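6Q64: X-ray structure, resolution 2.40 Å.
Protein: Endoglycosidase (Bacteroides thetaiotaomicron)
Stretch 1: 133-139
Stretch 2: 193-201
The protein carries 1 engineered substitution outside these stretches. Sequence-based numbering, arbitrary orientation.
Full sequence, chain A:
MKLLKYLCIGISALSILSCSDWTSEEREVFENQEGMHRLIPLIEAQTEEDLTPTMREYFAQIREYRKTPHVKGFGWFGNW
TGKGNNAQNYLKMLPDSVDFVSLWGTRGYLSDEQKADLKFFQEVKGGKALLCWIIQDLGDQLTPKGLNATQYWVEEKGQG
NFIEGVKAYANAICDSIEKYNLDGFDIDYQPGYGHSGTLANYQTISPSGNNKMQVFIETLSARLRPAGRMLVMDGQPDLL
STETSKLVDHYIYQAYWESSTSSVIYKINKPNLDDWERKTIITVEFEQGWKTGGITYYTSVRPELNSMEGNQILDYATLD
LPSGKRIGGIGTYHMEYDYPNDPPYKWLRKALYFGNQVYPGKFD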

# COMPACT_ATOMS: atom_id res chain seq x y z
N TRP A 133 -8.82 4.23 1.06
CA TRP A 133 -9.84 4.80 1.97
C TRP A 133 -10.58 3.64 2.65
O TRP A 133 -10.58 2.55 2.07
CB TRP A 133 -10.82 5.73 1.26
CG TRP A 133 -11.80 5.12 0.31
CD1 TRP A 133 -12.86 4.32 0.64
CD2 TRP A 133 -11.93 5.36 -1.11
NE1 TRP A 133 -13.60 4.02 -0.47
CE2 TRP A 133 -13.05 4.64 -1.56
CE3 TRP A 133 -11.19 6.08 -2.06
CZ2 TRP A 133 -13.45 4.63 -2.90
CZ3 TRP A 133 -11.58 6.08 -3.38
CH2 TRP A 133 -12.71 5.36 -3.80
N ILE A 134 -11.13 3.91 3.82
CA ILE A 134 -11.75 2.92 4.74
C ILE A 134 -12.98 2.35 4.06
O ILE A 134 -13.77 3.12 3.50
CB ILE A 134 -12.10 3.51 6.12
CG1 ILE A 134 -10.86 3.64 7.00
CG2 ILE A 134 -13.18 2.67 6.80
CD1 ILE A 134 -11.07 4.54 8.22
N ILE A 135 -13.14 1.03 4.10
CA ILE A 135 -14.40 0.39 3.66
C ILE A 135 -15.12 -0.16 4.89
O ILE A 135 -14.51 -0.95 5.70
CB ILE A 135 -14.14 -0.55 2.47
CG1 ILE A 135 -13.88 0.35 1.27
CG2 ILE A 135 -15.31 -1.49 2.23
CD1 ILE A 135 -13.39 -0.34 0.05
N GLN A 136 -16.31 0.44 5.05
CA GLN A 136 -17.23 0.39 6.21
C GLN A 136 -18.62 0.19 5.63
O GLN A 136 -19.13 -0.94 5.74
CB GLN A 136 -17.12 1.66 7.05
CG GLN A 136 -18.32 1.94 7.95
CD GLN A 136 -17.96 2.65 9.23
OE1 GLN A 136 -16.98 2.32 9.90
NE2 GLN A 136 -18.76 3.64 9.60
N ASP A 137 -19.18 1.21 4.97
CA ASP A 137 -20.57 1.12 4.43
C ASP A 137 -20.53 0.98 2.91
O ASP A 137 -19.51 1.36 2.32
CB ASP A 137 -21.44 2.28 4.93
CG ASP A 137 -21.59 2.26 6.44
OD1 ASP A 137 -22.08 1.25 6.98
OD2 ASP A 137 -21.16 3.23 7.08
N LEU A 138 -21.60 0.42 2.33
CA LEU A 138 -21.72 0.14 0.88
C LEU A 138 -21.34 1.41 0.11
O LEU A 138 -20.34 1.38 -0.61
CB LEU A 138 -23.15 -0.29 0.55
CG LEU A 138 -23.54 -0.26 -0.93
CD1 LEU A 138 -22.51 -0.94 -1.81
CD2 LEU A 138 -24.90 -0.90 -1.15
N GLY A 139 -22.12 2.47 0.25
CA GLY A 139 -21.74 3.79 -0.29
C GLY A 139 -20.71 4.44 0.62
O GLY A 139 -21.07 4.74 1.78
N TYR A 193 -12.12 -2.54 14.72
CA TYR A 193 -11.50 -1.31 15.27
C TYR A 193 -12.45 -0.13 15.05
O TYR A 193 -11.98 0.99 14.85
CB TYR A 193 -10.10 -1.13 14.69
CG TYR A 193 -9.16 -2.25 15.03
CD1 TYR A 193 -9.06 -2.76 16.31
CD2 TYR A 193 -8.36 -2.80 14.05
CE1 TYR A 193 -8.20 -3.81 16.61
CE2 TYR A 193 -7.48 -3.83 14.33
CZ TYR A 193 -7.40 -4.34 15.61
OH TYR A 193 -6.53 -5.36 15.85
N GLY A 194 -13.76 -0.37 15.11
CA GLY A 194 -14.80 0.66 15.02
C GLY A 194 -15.28 0.91 13.60
O GLY A 194 -16.27 1.62 13.45
N HIS A 195 -14.65 0.36 12.55
CA HIS A 195 -15.09 0.69 11.17
C HIS A 195 -15.90 -0.46 10.58
O HIS A 195 -15.56 -0.96 9.48
CB HIS A 195 -13.92 1.19 10.32
CG HIS A 195 -13.54 2.53 10.83
ND1 HIS A 195 -12.41 2.74 11.59
CD2 HIS A 195 -14.23 3.69 10.81
CE1 HIS A 195 -12.37 4.00 11.96
NE2 HIS A 195 -13.49 4.60 11.51
N SER A 196 -16.98 -0.79 11.28
CA SER A 196 -17.94 -1.87 10.95
C SER A 196 -19.20 -1.26 10.35
O SER A 196 -19.66 -0.25 10.91
CB SER A 196 -18.24 -2.66 12.18
OG SER A 196 -18.26 -4.03 11.85
N GLY A 197 -19.75 -1.83 9.28
CA GLY A 197 -20.88 -1.22 8.54
C GLY A 197 -21.68 -2.22 7.72
O GLY A 197 -21.74 -3.39 8.12
N THR A 198 -22.24 -1.77 6.60
CA THR A 198 -23.16 -2.55 5.74
C THR A 198 -22.34 -3.37 4.72
O THR A 198 -22.95 -3.94 3.80
CB THR A 198 -24.19 -1.63 5.06
OG1 THR A 198 -23.56 -0.87 4.03
CG2 THR A 198 -24.87 -0.70 6.04
N LEU A 199 -21.03 -3.38 4.87
CA LEU A 199 -20.07 -4.25 4.14
C LEU A 199 -19.13 -4.90 5.16
O LEU A 199 -18.93 -6.11 5.11
CB LEU A 199 -19.25 -3.44 3.13
CG LEU A 199 -19.93 -3.04 1.83
CD1 LEU A 199 -19.00 -2.14 1.03
CD2 LEU A 199 -20.32 -4.24 0.98
N ALA A 200 -18.49 -4.09 6.00
CA ALA A 200 -17.42 -4.56 6.90
C ALA A 200 -18.10 -5.13 8.14
O ALA A 200 -19.01 -4.44 8.68
CB ALA A 200 -16.46 -3.43 7.24
N ASN A 201 -17.67 -6.35 8.52
CA ASN A 201 -18.10 -7.11 9.73
C ASN A 201 -16.95 -8.03 10.15
O ASN A 201 -15.94 -8.16 9.37
CB ASN A 201 -19.35 -7.94 9.48
CG ASN A 201 -19.12 -9.00 8.42
OD1 ASN A 201 -17.97 -9.34 8.10
ND2 ASN A 201 -20.18 -9.51 7.84

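The end of a strand and the loop that follows it (133-139) pack against an irregular loop (193-201), burying 519 Å² counted over both sides. The CA atoms nearest each other across the stretches are those of Gln136 and Gly197, 4.6 Å apart, and of Asp137 and Thr198, 4.7 Å apart.

Four hydrogen bonds join the stretches, and all four donors are backbone amides. The carbonyl of Gln136 is shared by two of them: Leu199 N and Ala200 N each lie 3.2 Å from Gln136 O, the Ala200 bond nearly straight (171° at the hydrogen) and the Leu199 bond more bent (142°). Thr198 N also lies near this oxygen but at a poor angle, and bonds instead to the side chain of Asp137, with Thr198 N to Asp137 OD1 at 3.0 Å. The CA-to-CB bond of Asp137 points sideways, yet with chi1 in m its carboxylate comes nearer the loop and reaches that amide. Thr198 answers with its own side chain: in rotamer p its hydroxyl accepts from the next residue of the first stretch, Leu138 N to Thr198 OG1 being 2.9 Å at 161°. Asp137 and Thr198 thus each supply a side-chain acceptor to a backbone amide across the interface, in a reciprocal pair.

The backbones also pack closely at Gly197, whose CA sits 3.3 Å from Gln136 O, in a CA-H...O contact, and 3.2 Å from Asp137 OD1. A CB on this residue would point toward the first stretch and fall 2.4 Å from Gln136 O and 2.3 Å from Asp137 OD1, so the absence of a side chain is what allows this approach. Within its own loop, Gly197 N bonds to Ala200 O at 2.8 Å, and Ser196 OG donates to the same carbonyl, Ala200 O, at 3.3 Å; together they close the turn that presents the amides of 198-200. Ser196 itself points its CB away from the first stretch.

Apolar contacts centre on Leu199, which is buried and points toward the first stretch, its side chain in rotamer m,t. Its CD1 meets Ile135 CG2 at 3.9 Å and Leu138 CA at 3.6 Å, while Leu199 CG lies 4.4 Å from Leu138 CB. Ile135 and Leu138, both buried, offer only hydrocarbon side chains to Leu199, so no polar side-chain group is left unpaired here. The CA-to-CB bond of Ala200 also points toward the first stretch, and its small side chain fits close to the backbone there, with Ala200 CB 3.5 Å from Ile135 O.

A ring contact lies farther along, where Ile134 points toward the loop and places CD1 over a face of the His195 imidazole, 3.9 Å from the ring centroid and only 4° off its normal, a CH-pi contact. Ile134 CG2 also touches His195 CB at 3.9 Å. Gln136 borders the same ring at its edge, with Gln136 OE1 3.2 Å from His195 CD2; its long side chain, chi1 in t, brings the amide end nearer the loop than its sideways CB would suggest.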